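Local coordinates for protein dTDP Sugar Isomerase (Desulfovibrio desulfuricans subsp. desulfuricans str. G20, PDB 3EJK) that probably catalyses the 3,5-epimerisation of dTDP-4-dehydro-6-deoxy-alpha-D-glucose to dTDP-4-dehydro-beta-L-rhamnose on a cupin-type beta scaffold, at residues Q121-F126 with A156-F161. Sequence-based numbering, arbitrary orientation.
Sequences QVWYGF and APFIPF
Trp123 meets Ile159 and Phe158 in a wholly apolar contact that illustrates how loop side chains can pack on a broad indole projecting from one face of a cupin beta-sheet. The methyl CD1 of Ile159 sits over one face of the indole, 3.8 Å from the centroid of the five-membered ring and 20° off its normal, which makes a CH-pi contact. Ile159 CD1 comes nearest at Trp123 CD2, 3.6 Å away. The isoleucine chain is fully extended (chi2 180°), and this carries CD1 out to the ring ahead of the rest of the side chain. Phe158 approaches the six-membered half of the indole, turning its edge toward the face in an offset edge-to-face pair with planes at 71° and centroids 5.7 Å apart. Its leading atom, CE2, lies 3.9 Å from Trp123 CZ2. Ile159 CG1 lies over one face of the Phe158 ring, toward its rim, so the two side chains pack together as well as on the indole. A type I turn from Ala156 to Ile159, closed by the bond from Ile159 N to Ala156 O (3.2 Å), presents them together.

Trp123 belongs to strand 123-128, between strands 84-90 and 65-71; Trp68, Arg70 and Ala152 also touch its side chain, and Trp68 and Tyr90 touch Ile159. Tyr124, the next residue, points away from the loop, and its OH hydrogen-bonds a citrate probably from the crystallisation liquor. With no hydrogen bond or salt bridge across the interface, the attraction between these two segments is dispersion with weak CH-pi and edge-to-face terms.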
ATOM      1  N   GLN A 121      19.037 -12.469  -1.218  1.00 23.12           N
ATOM      2  CA  GLN A 121      19.603 -13.606  -1.903  0.50 23.91           C
ATOM      3  C   GLN A 121      18.748 -14.861  -1.805  1.00 24.94           C
ATOM      4  O   GLN A 121      19.206 -15.982  -2.034  1.00 25.02           O
ATOM      5  CB  GLN A 121      21.062 -13.801  -1.482  0.50 24.44           C
ATOM      6  CG  GLN A 121      21.930 -12.618  -1.943  0.50 23.31           C
ATOM      7  CD  GLN A 121      23.388 -12.708  -1.527  0.50 26.73           C
ATOM      8  OE1 GLN A 121      23.875 -13.766  -1.146  0.50 26.78           O
ATOM      9  NE2 GLN A 121      24.098 -11.586  -1.624  0.50 29.69           N
ATOM     10  N   VAL A 122      17.492 -14.631  -1.484  1.00 23.44           N
ATOM     11  CA  VAL A 122      16.495 -15.687  -1.466  1.00 22.98           C
ATOM     12  C   VAL A 122      15.573 -15.428  -2.651  1.00 23.40           C
ATOM     13  O   VAL A 122      15.056 -14.319  -2.814  1.00 23.54           O
ATOM     14  CB  VAL A 122      15.648 -15.710  -0.175  1.00 23.61           C
ATOM     15  CG1 VAL A 122      14.442 -16.662  -0.324  1.00 22.53           C
ATOM     16  CG2 VAL A 122      16.490 -16.121   1.017  1.00 24.03           C
ATOM     17  N   TRP A 123      15.409 -16.440  -3.493  1.00 23.10           N
ATOM     18  CA  TRP A 123      14.505 -16.350  -4.643  1.00 23.24           C
ATOM     19  C   TRP A 123      13.063 -16.338  -4.189  1.00 23.34           C
ATOM     20  O   TRP A 123      12.670 -17.055  -3.263  1.00 22.56           O
ATOM     21  CB  TRP A 123      14.670 -17.526  -5.597  1.00 24.42           C
ATOM     22  CG  TRP A 123      15.957 -17.576  -6.371  1.00 22.30           C
ATOM     23  CD1 TRP A 123      17.050 -18.353  -6.095  1.00 26.79           C
ATOM     24  CD2 TRP A 123      16.265 -16.865  -7.571  1.00 25.21           C
ATOM     25  NE1 TRP A 123      18.028 -18.153  -7.044  1.00 26.85           N
ATOM     26  CE2 TRP A 123      17.572 -17.238  -7.958  1.00 24.05           C
ATOM     27  CE3 TRP A 123      15.573 -15.935  -8.353  1.00 23.98           C
ATOM     28  CZ2 TRP A 123      18.185 -16.720  -9.084  1.00 24.35           C
ATOM     29  CZ3 TRP A 123      16.198 -15.422  -9.471  1.00 21.58           C
ATOM     30  CH2 TRP A 123      17.485 -15.798  -9.815  1.00 23.53           C
ATOM     31  N   TYR A 124      12.279 -15.513  -4.861  1.00 22.41           N
ATOM     32  CA  TYR A 124      10.842 -15.438  -4.595  1.00 22.20           C
ATOM     33  C   TYR A 124       9.977 -15.322  -5.845  1.00 21.35           C
ATOM     34  O   TYR A 124      10.373 -14.847  -6.885  1.00 22.31           O
ATOM     35  CB  TYR A 124      10.494 -14.356  -3.566  1.00 22.07           C
ATOM     36  CG  TYR A 124      10.896 -12.947  -3.921  1.00 21.96           C
ATOM     37  CD1 TYR A 124      12.132 -12.447  -3.566  1.00 24.06           C
ATOM     38  CD2 TYR A 124      10.015 -12.107  -4.579  1.00 24.20           C
ATOM     39  CE1 TYR A 124      12.497 -11.134  -3.883  1.00 20.71           C
ATOM     40  CE2 TYR A 124      10.357 -10.809  -4.908  1.00 22.58           C
ATOM     41  CZ  TYR A 124      11.597 -10.321  -4.554  1.00 26.10           C
ATOM     42  OH  TYR A 124      11.941  -9.020  -4.880  1.00 25.21           O
ATOM     43  N   GLY A 125       8.794 -15.876  -5.697  1.00 22.51           N
ATOM     44  CA  GLY A 125       7.765 -15.856  -6.727  1.00 22.72           C
ATOM     45  C   GLY A 125       6.408 -15.842  -6.053  1.00 22.38           C
ATOM     46  O   GLY A 125       6.270 -16.261  -4.906  1.00 21.84           O
ATOM     47  N   PHE A 126       5.411 -15.337  -6.759  1.00 20.61           N
ATOM     48  CA  PHE A 126       4.058 -15.312  -6.203  1.00 20.75           C
ATOM     49  C   PHE A 126       3.001 -15.262  -7.285  1.00 20.73           C
ATOM     50  O   PHE A 126       3.263 -14.856  -8.421  1.00 19.30           O
ATOM     51  CB  PHE A 126       3.886 -14.163  -5.195  1.00 20.69           C
ATOM     52  CG  PHE A 126       4.265 -12.802  -5.730  1.00 18.34           C
ATOM     53  CD1 PHE A 126       3.356 -12.029  -6.405  1.00 19.59           C
ATOM     54  CD2 PHE A 126       5.544 -12.300  -5.543  1.00 25.54           C
ATOM     55  CE1 PHE A 126       3.696 -10.772  -6.880  1.00 21.75           C
ATOM     56  CE2 PHE A 126       5.896 -11.062  -6.022  1.00 25.70           C
ATOM     57  CZ  PHE A 126       4.968 -10.291  -6.701  1.00 23.20           C
ATOM     58  N   ALA A 156      12.069 -21.836 -14.397  1.00 21.37           N
ATOM     59  CA  ALA A 156      13.505 -22.130 -14.254  1.00 21.76           C
ATOM     60  C   ALA A 156      13.710 -23.491 -13.591  1.00 22.09           C
ATOM     61  O   ALA A 156      13.281 -23.717 -12.460  1.00 23.03           O
ATOM     62  CB  ALA A 156      14.227 -21.024 -13.482  1.00 20.87           C
ATOM     63  N   PRO A 157      14.378 -24.419 -14.284  1.00 23.85           N
ATOM     64  CA  PRO A 157      14.453 -25.740 -13.680  1.00 23.94           C
ATOM     65  C   PRO A 157      15.343 -25.868 -12.459  1.00 24.26           C
ATOM     66  O   PRO A 157      15.297 -26.884 -11.789  1.00 25.21           O
ATOM     67  CB  PRO A 157      14.966 -26.636 -14.816  1.00 24.00           C
ATOM     68  CG  PRO A 157      15.545 -25.729 -15.800  1.00 24.79           C
ATOM     69  CD  PRO A 157      14.827 -24.420 -15.680  1.00 23.69           C
ATOM     70  N   PHE A 158      16.103 -24.826 -12.163  1.00 23.24           N
ATOM     71  CA  PHE A 158      17.038 -24.849 -11.009  1.00 23.97           C
ATOM     72  C   PHE A 158      16.345 -24.371  -9.725  1.00 23.74           C
ATOM     73  O   PHE A 158      16.882 -24.491  -8.631  1.00 24.84           O
ATOM     74  CB  PHE A 158      18.348 -24.079 -11.285  1.00 24.23           C
ATOM     75  CG  PHE A 158      18.181 -22.599 -11.377  1.00 26.68           C
ATOM     76  CD1 PHE A 158      17.842 -22.001 -12.568  1.00 27.36           C
ATOM     77  CD2 PHE A 158      18.347 -21.813 -10.262  1.00 31.06           C
ATOM     78  CE1 PHE A 158      17.676 -20.649 -12.645  1.00 29.37           C
ATOM     79  CE2 PHE A 158      18.176 -20.458 -10.333  1.00 31.90           C
ATOM     80  CZ  PHE A 158      17.840 -19.877 -11.527  1.00 29.51           C
ATOM     81  N   ILE A 159      15.129 -23.856  -9.873  1.00 22.71           N
ATOM     82  CA  ILE A 159      14.333 -23.419  -8.716  1.00 21.90           C
ATOM     83  C   ILE A 159      13.233 -24.487  -8.565  1.00 21.78           C
ATOM     84  O   ILE A 159      12.300 -24.546  -9.380  1.00 21.59           O
ATOM     85  CB  ILE A 159      13.797 -21.990  -8.884  1.00 22.22           C
ATOM     86  CG1 ILE A 159      14.974 -21.016  -9.055  1.00 22.08           C
ATOM     87  CG2 ILE A 159      12.959 -21.565  -7.646  1.00 20.78           C
ATOM     88  CD1 ILE A 159      14.566 -19.554  -9.222  1.00 22.05           C
ATOM     89  N   PRO A 160      13.343 -25.337  -7.521  1.00 21.96           N
ATOM     90  CA  PRO A 160      12.535 -26.563  -7.405  1.00 22.41           C
ATOM     91  C   PRO A 160      11.077 -26.438  -7.031  1.00 22.96           C
ATOM     92  O   PRO A 160      10.598 -27.128  -6.133  1.00 22.92           O
ATOM     93  CB  PRO A 160      13.289 -27.367  -6.358  1.00 22.47           C
ATOM     94  CG  PRO A 160      13.835 -26.302  -5.472  1.00 21.94           C
ATOM     95  CD  PRO A 160      14.322 -25.251  -6.425  1.00 21.83           C
ATOM     96  N   PHE A 161      10.388 -25.558  -7.741  1.00 21.83           N
ATOM     97  CA  PHE A 161       8.949 -25.429  -7.573  1.00 21.43           C
ATOM     98  C   PHE A 161       8.254 -25.163  -8.899  1.00 21.28           C
ATOM     99  O   PHE A 161       8.609 -24.241  -9.625  1.00 20.37           O
ATOM    100  CB  PHE A 161       8.586 -24.318  -6.582  1.00 20.82           C
ATOM    101  CG  PHE A 161       7.105 -24.189  -6.356  1.00 24.96           C
ATOM    102  CD1 PHE A 161       6.471 -24.979  -5.431  1.00 24.62           C
ATOM    103  CD2 PHE A 161       6.346 -23.290  -7.090  1.00 24.94           C
ATOM    104  CE1 PHE A 161       5.096 -24.878  -5.224  1.00 26.55           C
ATOM    105  CE2 PHE A 161       4.976 -23.185  -6.897  1.00 20.36           C
ATOM    106  CZ  PHE A 161       4.349 -23.991  -5.953  1.00 22.75           C
TER